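Local structure of KLLA0F20702p (Kluyveromyces lactis, 5Y5A) at residues E236-L239 with Q240-I243; A254-Q257 with F258-S262; S268-G271 with I272-T276. The protein probably helps recruit telomerase to telomeres as the Est1 subunit, which forms a complex with Cdc13. One frame throughout, in Å; residues are numbered along the deposited sequence.

Interaction 1: residues E236-L239 with Q240-I243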
ATOM      1  N   GLU A 236       8.367  -2.117  -3.765  1.00 44.68           N
ATOM      2  CA  GLU A 236       9.112  -0.916  -4.119  1.00 47.71           C
ATOM      3  C   GLU A 236       8.213   0.184  -4.678  1.00 49.66           C
ATOM      4  O   GLU A 236       8.478   1.370  -4.485  1.00 52.26           O
ATOM      5  CB  GLU A 236      10.218  -1.249  -5.122  1.00 50.43           C
ATOM      6  CG  GLU A 236      11.277  -0.162  -5.257  1.00 53.21           C
ATOM      7  CD  GLU A 236      12.139  -0.010  -4.009  1.00 55.67           C
ATOM      8  OE1 GLU A 236      12.254  -0.982  -3.227  1.00 45.17           O
ATOM      9  OE2 GLU A 236      12.714   1.085  -3.817  1.00 59.63           O
ATOM     10  N   THR A 237       7.142  -0.210  -5.356  1.00 44.15           N
ATOM     11  CA  THR A 237       6.204   0.759  -5.903  1.00 42.99           C
ATOM     12  C   THR A 237       5.524   1.573  -4.807  1.00 41.33           C
ATOM     13  O   THR A 237       5.351   2.775  -4.935  1.00 41.77           O
ATOM     14  CB  THR A 237       5.119   0.078  -6.732  1.00 46.59           C
ATOM     15  OG1 THR A 237       5.716  -0.909  -7.581  1.00 47.14           O
ATOM     16  CG2 THR A 237       4.396   1.110  -7.570  1.00 45.52           C
ATOM     17  N   PHE A 238       5.126   0.896  -3.739  1.00 39.64           N
ATOM     18  CA  PHE A 238       4.519   1.559  -2.588  1.00 42.31           C
ATOM     19  C   PHE A 238       5.543   2.449  -1.895  1.00 39.52           C
ATOM     20  O   PHE A 238       5.220   3.545  -1.446  1.00 42.62           O
ATOM     21  CB  PHE A 238       3.953   0.521  -1.599  1.00 35.28           C
ATOM     22  CG  PHE A 238       2.826  -0.297  -2.162  1.00 43.20           C
ATOM     23  CD1 PHE A 238       3.085  -1.442  -2.904  1.00 46.99           C
ATOM     24  CD2 PHE A 238       1.505   0.074  -1.946  1.00 39.61           C
ATOM     25  CE1 PHE A 238       2.044  -2.201  -3.426  1.00 47.38           C
ATOM     26  CE2 PHE A 238       0.462  -0.681  -2.459  1.00 43.84           C
ATOM     27  CZ  PHE A 238       0.732  -1.818  -3.201  1.00 45.00           C
ATOM     28  N   LEU A 239       6.783   1.974  -1.819  1.00 40.53           N
ATOM     29  CA  LEU A 239       7.846   2.752  -1.193  1.00 40.59           C
ATOM     30  C   LEU A 239       8.014   4.101  -1.888  1.00 44.89           C
ATOM     31  O   LEU A 239       8.086   5.149  -1.239  1.00 45.02           O
ATOM     32  CB  LEU A 239       9.176   1.993  -1.215  1.00 40.58           C
ATOM     33  CG  LEU A 239      10.277   2.764  -0.480  1.00 51.89           C
ATOM     34  CD1 LEU A 239      10.209   2.505   1.024  1.00 53.83           C
ATOM     35  CD2 LEU A 239      11.660   2.461  -1.021  1.00 52.67           C
ATOM     36  N   GLN A 240       8.062   4.074  -3.211  1.00 43.09           N
ATOM     37  CA  GLN A 240       8.308   5.292  -3.969  1.00 46.13           C
ATOM     38  C   GLN A 240       7.114   6.235  -3.870  1.00 48.80           C
ATOM     39  O   GLN A 240       7.277   7.454  -3.831  1.00 51.18           O
ATOM     40  CB  GLN A 240       8.626   4.959  -5.423  1.00 52.96           C
ATOM     41  CG  GLN A 240       9.942   4.217  -5.599  1.00 58.14           C
ATOM     42  CD  GLN A 240      11.147   5.019  -5.112  1.00 59.29           C
ATOM     43  OE1 GLN A 240      11.196   6.246  -5.245  1.00 55.52           O
ATOM     44  NE2 GLN A 240      12.126   4.320  -4.546  1.00 57.45           N
ATOM     45  N   ARG A 241       5.916   5.665  -3.795  1.00 51.27           N
ATOM     46  CA  ARG A 241       4.718   6.464  -3.571  1.00 47.22           C
ATOM     47  C   ARG A 241       4.797   7.192  -2.234  1.00 46.28           C
ATOM     48  O   ARG A 241       4.462   8.373  -2.127  1.00 45.17           O
ATOM     49  CB  ARG A 241       3.472   5.588  -3.603  1.00 46.60           C
ATOM     50  CG  ARG A 241       2.654   5.748  -4.853  1.00 56.28           C
ATOM     51  CD  ARG A 241       1.204   5.477  -4.565  1.00 52.54           C
ATOM     52  NE  ARG A 241       1.034   4.101  -4.135  1.00 57.74           N
ATOM     53  CZ  ARG A 241       0.940   3.077  -4.972  1.00 64.89           C
ATOM     54  NH1 ARG A 241       0.787   1.848  -4.499  1.00 66.39           N
ATOM     55  NH2 ARG A 241       0.996   3.284  -6.284  1.00 60.98           N
ATOM     56  N   GLY A 242       5.235   6.466  -1.213  1.00 42.24           N
ATOM     57  CA  GLY A 242       5.388   7.036   0.112  1.00 41.98           C
ATOM     58  C   GLY A 242       6.408   8.149   0.119  1.00 37.05           C
ATOM     59  O   GLY A 242       6.275   9.122   0.860  1.00 41.70           O
ATOM     60  N   ILE A 243       7.439   8.010  -0.708  1.00 40.05           N
ATOM     61  CA  ILE A 243       8.463   9.037  -0.783  1.00 41.61           C
ATOM     62  C   ILE A 243       7.849  10.311  -1.352  1.00 45.45           C
ATOM     63  O   ILE A 243       8.125  11.402  -0.855  1.00 47.39           O
ATOM     64  CB  ILE A 243       9.680   8.586  -1.612  1.00 43.76           C
ATOM     65  CG1 ILE A 243      10.406   7.453  -0.881  1.00 50.35           C
ATOM     66  CG2 ILE A 243      10.653   9.739  -1.803  1.00 47.75           C
ATOM     67  CD1 ILE A 243      11.560   6.860  -1.648  1.00 57.97           C
TER
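R241 lays one end of its guanidinium over a face of the F238 ring, three residues back along helix 235-247. NH1 does the touching: it lies 3.2 Å from F238 CD2 and sits above the ring plane, offset toward the rim. The two flat groups stand nearly upright to each other, their planes 86° apart, which puts the guanidinium edge-on against the ring. With R241 CZ 4.8 Å from the centroid of the F238 ring, this is an off-centre cation-pi contact. With F238 CG beside its own backbone N (chi1 -64°) and the R241 chain bent at chi3, ring and guanidinium run side by side in the same direction. Polar partners fix the rotation of the guanidinium: D225 by a salt bridge to NH2, and hydrogen bonds from NH1 to S228 and from NE to Q257. Replacing F238 by an alanine removes the ring, which is likely to open a gap against Q257 and R260 of helix 251-263 and leave NH1 without its aromatic face. Such i to i+3 and i to i+4 pairings belong to one alpha-helix, here within the family's DNA/RNA binding domain, which is of the TPR clan; the hydrogen bond from G242 N to F238 O, 2.9 Å long, is one of four successive backbone links. On another side of the helix, Q240 and E236 bring amide and carboxylate together with their planes 33° apart. The hydrogen bond from Q240 NE2 to E236 OE2 is weak at 3.4 Å, and the other carboxylate oxygen, OE1, is hydrogen-bonded to S268. L239 CD2 merely brushes I243 CD1, at 4.4 Å.

Interaction 2: residues A254-Q257 with F258-S262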
ATOM      1  N   ALA A 254       2.353   8.489   3.966  1.00 36.38           N
ATOM      2  CA  ALA A 254       3.712   7.970   3.786  1.00 42.06           C
ATOM      3  C   ALA A 254       3.925   6.702   4.604  1.00 43.63           C
ATOM      4  O   ALA A 254       4.392   5.675   4.088  1.00 41.40           O
ATOM      5  CB  ALA A 254       4.762   9.044   4.161  1.00 34.61           C
ATOM      6  N   ALA A 255       3.569   6.778   5.884  1.00 49.52           N
ATOM      7  CA  ALA A 255       3.648   5.632   6.786  1.00 42.70           C
ATOM      8  C   ALA A 255       2.877   4.445   6.231  1.00 37.99           C
ATOM      9  O   ALA A 255       3.359   3.316   6.247  1.00 39.42           O
ATOM     10  CB  ALA A 255       3.111   6.006   8.174  1.00 37.30           C
ATOM     11  N   TYR A 256       1.666   4.707   5.750  1.00 39.34           N
ATOM     12  CA  TYR A 256       0.828   3.654   5.192  1.00 39.83           C
ATOM     13  C   TYR A 256       1.501   2.993   3.986  1.00 34.78           C
ATOM     14  O   TYR A 256       1.570   1.769   3.895  1.00 37.05           O
ATOM     15  CB  TYR A 256      -0.547   4.212   4.803  1.00 38.50           C
ATOM     16  CG  TYR A 256      -1.362   3.248   3.975  1.00 42.14           C
ATOM     17  CD1 TYR A 256      -1.850   2.065   4.522  1.00 40.52           C
ATOM     18  CD2 TYR A 256      -1.631   3.514   2.639  1.00 47.54           C
ATOM     19  CE1 TYR A 256      -2.587   1.176   3.757  1.00 43.19           C
ATOM     20  CE2 TYR A 256      -2.368   2.636   1.871  1.00 42.56           C
ATOM     21  CZ  TYR A 256      -2.842   1.473   2.429  1.00 47.81           C
ATOM     22  OH  TYR A 256      -3.572   0.612   1.644  1.00 54.12           O
ATOM     23  N   GLN A 257       2.010   3.810   3.070  1.00 37.82           N
ATOM     24  CA  GLN A 257       2.705   3.296   1.896  1.00 37.23           C
ATOM     25  C   GLN A 257       3.975   2.544   2.294  1.00 39.52           C
ATOM     26  O   GLN A 257       4.314   1.518   1.696  1.00 37.47           O
ATOM     27  CB  GLN A 257       3.034   4.440   0.938  1.00 33.01           C
ATOM     28  CG  GLN A 257       1.797   5.075   0.304  1.00 41.38           C
ATOM     29  CD  GLN A 257       1.152   4.188  -0.755  1.00 47.11           C
ATOM     30  OE1 GLN A 257       1.832   3.442  -1.465  1.00 47.80           O
ATOM     31  NE2 GLN A 257      -0.164   4.269  -0.863  1.00 49.47           N
ATOM     32  N   PHE A 258       4.675   3.050   3.306  1.00 36.60           N
ATOM     33  CA  PHE A 258       5.856   2.351   3.814  1.00 40.84           C
ATOM     34  C   PHE A 258       5.485   0.980   4.383  1.00 40.01           C
ATOM     35  O   PHE A 258       6.228   0.013   4.222  1.00 39.28           O
ATOM     36  CB  PHE A 258       6.578   3.185   4.883  1.00 43.65           C
ATOM     37  CG  PHE A 258       7.198   4.458   4.352  1.00 47.17           C
ATOM     38  CD1 PHE A 258       7.498   4.593   3.001  1.00 39.10           C
ATOM     39  CD2 PHE A 258       7.474   5.522   5.203  1.00 49.90           C
ATOM     40  CE1 PHE A 258       8.074   5.767   2.506  1.00 45.09           C
ATOM     41  CE2 PHE A 258       8.046   6.697   4.717  1.00 47.48           C
ATOM     42  CZ  PHE A 258       8.342   6.819   3.365  1.00 46.35           C
ATOM     43  N   VAL A 259       4.340   0.903   5.053  1.00 39.52           N
ATOM     44  CA  VAL A 259       3.885  -0.359   5.627  1.00 31.90           C
ATOM     45  C   VAL A 259       3.508  -1.329   4.515  1.00 35.60           C
ATOM     46  O   VAL A 259       3.870  -2.495   4.560  1.00 41.14           O
ATOM     47  CB  VAL A 259       2.685  -0.151   6.570  1.00 36.44           C
ATOM     48  CG1 VAL A 259       2.018  -1.482   6.888  1.00 36.17           C
ATOM     49  CG2 VAL A 259       3.146   0.535   7.853  1.00 34.66           C
ATOM     50  N   ARG A 260       2.797  -0.835   3.500  1.00 40.26           N
ATOM     51  CA  ARG A 260       2.450  -1.668   2.349  1.00 40.46           C
ATOM     52  C   ARG A 260       3.705  -2.207   1.644  1.00 43.09           C
ATOM     53  O   ARG A 260       3.687  -3.292   1.064  1.00 40.40           O
ATOM     54  CB  ARG A 260       1.592  -0.887   1.348  1.00 37.12           C
ATOM     55  CG  ARG A 260       0.195  -0.479   1.849  1.00 38.00           C
ATOM     56  CD  ARG A 260      -0.695  -1.690   2.140  1.00 35.59           C
ATOM     57  NE  ARG A 260      -0.746  -2.633   1.026  1.00 39.97           N
ATOM     58  CZ  ARG A 260      -1.640  -2.589   0.041  1.00 44.72           C
ATOM     59  NH1 ARG A 260      -2.568  -1.638   0.021  1.00 37.79           N
ATOM     60  NH2 ARG A 260      -1.610  -3.503  -0.927  1.00 40.26           N
ATOM     61  N   SER A 261       4.789  -1.438   1.695  1.00 39.94           N
ATOM     62  CA  SER A 261       5.993  -1.779   0.953  1.00 46.91           C
ATOM     63  C   SER A 261       6.787  -2.836   1.702  1.00 45.79           C
ATOM     64  O   SER A 261       7.593  -3.547   1.116  1.00 42.47           O
ATOM     65  CB  SER A 261       6.860  -0.540   0.719  1.00 44.48           C
ATOM     66  OG  SER A 261       7.678  -0.287   1.847  1.00 41.27           O
ATOM     67  N   SER A 262       6.548  -2.921   3.007  1.00 41.14           N
ATOM     68  CA  SER A 262       7.264  -3.854   3.863  1.00 42.94           C
ATOM     69  C   SER A 262       6.554  -5.185   3.957  1.00 36.05           C
ATOM     70  O   SER A 262       7.158  -6.171   4.338  1.00 39.56           O
ATOM     71  CB  SER A 262       7.422  -3.289   5.276  1.00 41.18           C
ATOM     72  OG  SER A 262       8.007  -2.007   5.256  1.00 42.45           O
TER
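A254 meets F258 one turn further along helix 251-263: A254 O receives F258 N at 2.8 Å and also lies over one face of the F258 ring, 3.1 Å from CG. The A254 methyl adds an apolar contact, CB to F258 CE2. A255 O takes the next backbone bond, from V259 N, while V259 CG2 packs 3.2 Å from the same A255 oxygen. Y256 carries the main side-chain pairing. Its CG is anti to the backbone N (chi1 169°), and the ring runs alongside R260, whose CG stands over one face, 3.9 Å from the ring centroid, as a CH-pi contact. With the R260 chain bent at chi2 and chi3, R260 NH1 donates a hydrogen bond to Y256 OH, 3.0 Å long and 149° at the hydrogen, with the hydroxyl in the guanidinium plane; NH1 also donates to M487 O. Q257 O closes the series by accepting from S261 N, and OE1 of Q257 is taken by R241. Beyond it, S261 OG and S262 OG both donate to F258 O, from opposite faces of the carbonyl plane. In this buried helix, R260 therefore packs its methylene portion on an aromatic face while hydrogen bonds engage its NH1 and NH2, a chemistry that probably offsets the cost of burying the arginine.

Interaction 3: residues S268-G271 with I272-T276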
ATOM      1  N   SER A 268       9.854  -4.331  -0.192  1.00 46.62           N
ATOM      2  CA  SER A 268      11.069  -3.545  -0.356  1.00 50.51           C
ATOM      3  C   SER A 268      11.925  -3.633   0.896  1.00 49.67           C
ATOM      4  O   SER A 268      11.412  -3.519   2.005  1.00 49.53           O
ATOM      5  CB  SER A 268      10.753  -2.080  -0.655  1.00 44.99           C
ATOM      6  OG  SER A 268      11.928  -1.295  -0.531  1.00 42.60           O
ATOM      7  N   ASP A 269      13.228  -3.825   0.712  1.00 47.23           N
ATOM      8  CA  ASP A 269      14.180  -3.779   1.819  1.00 44.94           C
ATOM      9  C   ASP A 269      14.246  -2.409   2.490  1.00 40.38           C
ATOM     10  O   ASP A 269      14.586  -2.313   3.658  1.00 43.50           O
ATOM     11  CB  ASP A 269      15.577  -4.161   1.337  1.00 62.87           C
ATOM     12  CG  ASP A 269      15.766  -5.655   1.235  1.00 77.31           C
ATOM     13  OD1 ASP A 269      14.989  -6.395   1.876  1.00 81.15           O
ATOM     14  OD2 ASP A 269      16.699  -6.085   0.522  1.00 86.19           O
ATOM     15  N   ALA A 270      13.936  -1.349   1.750  1.00 42.73           N
ATOM     16  CA  ALA A 270      13.948  -0.004   2.319  1.00 42.37           C
ATOM     17  C   ALA A 270      12.657   0.290   3.088  1.00 44.83           C
ATOM     18  O   ALA A 270      12.524   1.353   3.699  1.00 50.76           O
ATOM     19  CB  ALA A 270      14.168   1.045   1.222  1.00 42.79           C
ATOM     20  N   GLY A 271      11.722  -0.657   3.073  1.00 41.49           N
ATOM     21  CA  GLY A 271      10.418  -0.465   3.700  1.00 35.99           C
ATOM     22  C   GLY A 271      10.491  -0.151   5.186  1.00 39.04           C
ATOM     23  O   GLY A 271      10.006   0.884   5.657  1.00 40.19           O
ATOM     24  N   ILE A 272      11.108  -1.047   5.937  1.00 36.79           N
ATOM     25  CA  ILE A 272      11.275  -0.844   7.368  1.00 42.63           C
ATOM     26  C   ILE A 272      12.243   0.311   7.726  1.00 42.99           C
ATOM     27  O   ILE A 272      11.965   1.058   8.667  1.00 44.28           O
ATOM     28  CB  ILE A 272      11.727  -2.166   8.038  1.00 47.67           C
ATOM     29  CG1 ILE A 272      10.556  -3.151   8.090  1.00 45.97           C
ATOM     30  CG2 ILE A 272      12.262  -1.934   9.445  1.00 49.27           C
ATOM     31  CD1 ILE A 272      10.986  -4.550   8.458  1.00 46.26           C
ATOM     32  N   PRO A 273      13.375   0.464   6.998  1.00 40.67           N
ATOM     33  CA  PRO A 273      14.202   1.646   7.291  1.00 40.38           C
ATOM     34  C   PRO A 273      13.443   2.973   7.185  1.00 38.51           C
ATOM     35  O   PRO A 273      13.608   3.830   8.049  1.00 38.59           O
ATOM     36  CB  PRO A 273      15.307   1.571   6.235  1.00 39.96           C
ATOM     37  CG  PRO A 273      15.466   0.100   5.976  1.00 44.05           C
ATOM     38  CD  PRO A 273      14.088  -0.500   6.132  1.00 40.13           C
ATOM     39  N   ASN A 274      12.618   3.136   6.161  1.00 40.39           N
ATOM     40  CA  ASN A 274      11.853   4.374   6.018  1.00 42.37           C
ATOM     41  C   ASN A 274      10.765   4.544   7.076  1.00 40.84           C
ATOM     42  O   ASN A 274      10.615   5.630   7.649  1.00 39.69           O
ATOM     43  CB  ASN A 274      11.242   4.460   4.622  1.00 47.74           C
ATOM     44  CG  ASN A 274      12.217   5.011   3.604  1.00 51.99           C
ATOM     45  OD1 ASN A 274      12.361   6.224   3.463  1.00 52.90           O
ATOM     46  ND2 ASN A 274      12.905   4.121   2.900  1.00 51.24           N
ATOM     47  N   PHE A 275      10.007   3.481   7.325  1.00 35.46           N
ATOM     48  CA  PHE A 275       9.067   3.433   8.445  1.00 36.26           C
ATOM     49  C   PHE A 275       9.734   3.868   9.756  1.00 41.47           C
ATOM     50  O   PHE A 275       9.182   4.654  10.529  1.00 37.86           O
ATOM     51  CB  PHE A 275       8.512   2.013   8.584  1.00 34.75           C
ATOM     52  CG  PHE A 275       7.442   1.861   9.628  1.00 38.17           C
ATOM     53  CD1 PHE A 275       6.120   2.195   9.343  1.00 36.58           C
ATOM     54  CD2 PHE A 275       7.742   1.338  10.877  1.00 39.87           C
ATOM     55  CE1 PHE A 275       5.116   2.026  10.295  1.00 37.96           C
ATOM     56  CE2 PHE A 275       6.739   1.164  11.838  1.00 37.12           C
ATOM     57  CZ  PHE A 275       5.425   1.512  11.540  1.00 34.54           C
ATOM     58  N   THR A 276      10.936   3.351   9.988  1.00 39.91           N
ATOM     59  CA  THR A 276      11.688   3.617  11.212  1.00 40.27           C
ATOM     60  C   THR A 276      12.217   5.052  11.245  1.00 41.45           C
ATOM     61  O   THR A 276      12.239   5.693  12.294  1.00 40.58           O
ATOM     62  CB  THR A 276      12.854   2.625  11.346  1.00 39.27           C
ATOM     63  OG1 THR A 276      12.329   1.296  11.295  1.00 37.20           O
ATOM     64  CG2 THR A 276      13.600   2.814  12.658  1.00 40.86           C
TER
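This is a local contact at the N-terminus of a helix, in which the turn after helix 251-263 feeds into helix 271-279 and N274 bonds back to A270. A270 O is gripped twice by that asparagine: N274 N reaches it at 3.0 Å and N274 ND2 at 2.9 Å, from opposite faces of the carbonyl plane. The amide N-H is nearly straight on the oxygen, at 169°, although ND2 stands above the carbonyl plane. N274 achieves this by placing CG beside its own backbone N (chi1 -84°), which folds the amide back toward the preceding turn. Next to it, P273 packs its ring on the turn, with CD 3.1 Å from D269 O, and F275 N continues the helical bonding to G271 O. Before the helix, a type I beta turn runs from S268 to G271, closed by G271 N on S268 O at 3.1 Å. S268 OG accepts from A270 N at 3.0 Å, a capping bond, and its hydroxyl is also the one held by E236. One turn into the helix, T276 OG1 donates to I272 O. A side-chain oxygen taking up a backbone N-H ahead of the first turn, with proline at an early position, is typical of a capped alpha-helix N-terminus.

Overall arrangement
Interactions 1 and 2 lie in successive helices, 235-247 and 251-263, close to the middle of the chain; interaction 3, its centre about 13 Å from the centre of the chain, is partly exposed and starts the next helix. Buried charge marks the first two: each sets an arginine against an aromatic ring, by the guanidinium in interaction 1 and by a methylene in interaction 2. Interaction 3 has no such charged pair; neutral groups, an asparagine amide and a serine hydroxyl, supplement the backbone bonds. Direct contacts join all three: R241 with Q257, E236 with S268, and S261 O with S268 N, 2.7 Å apart.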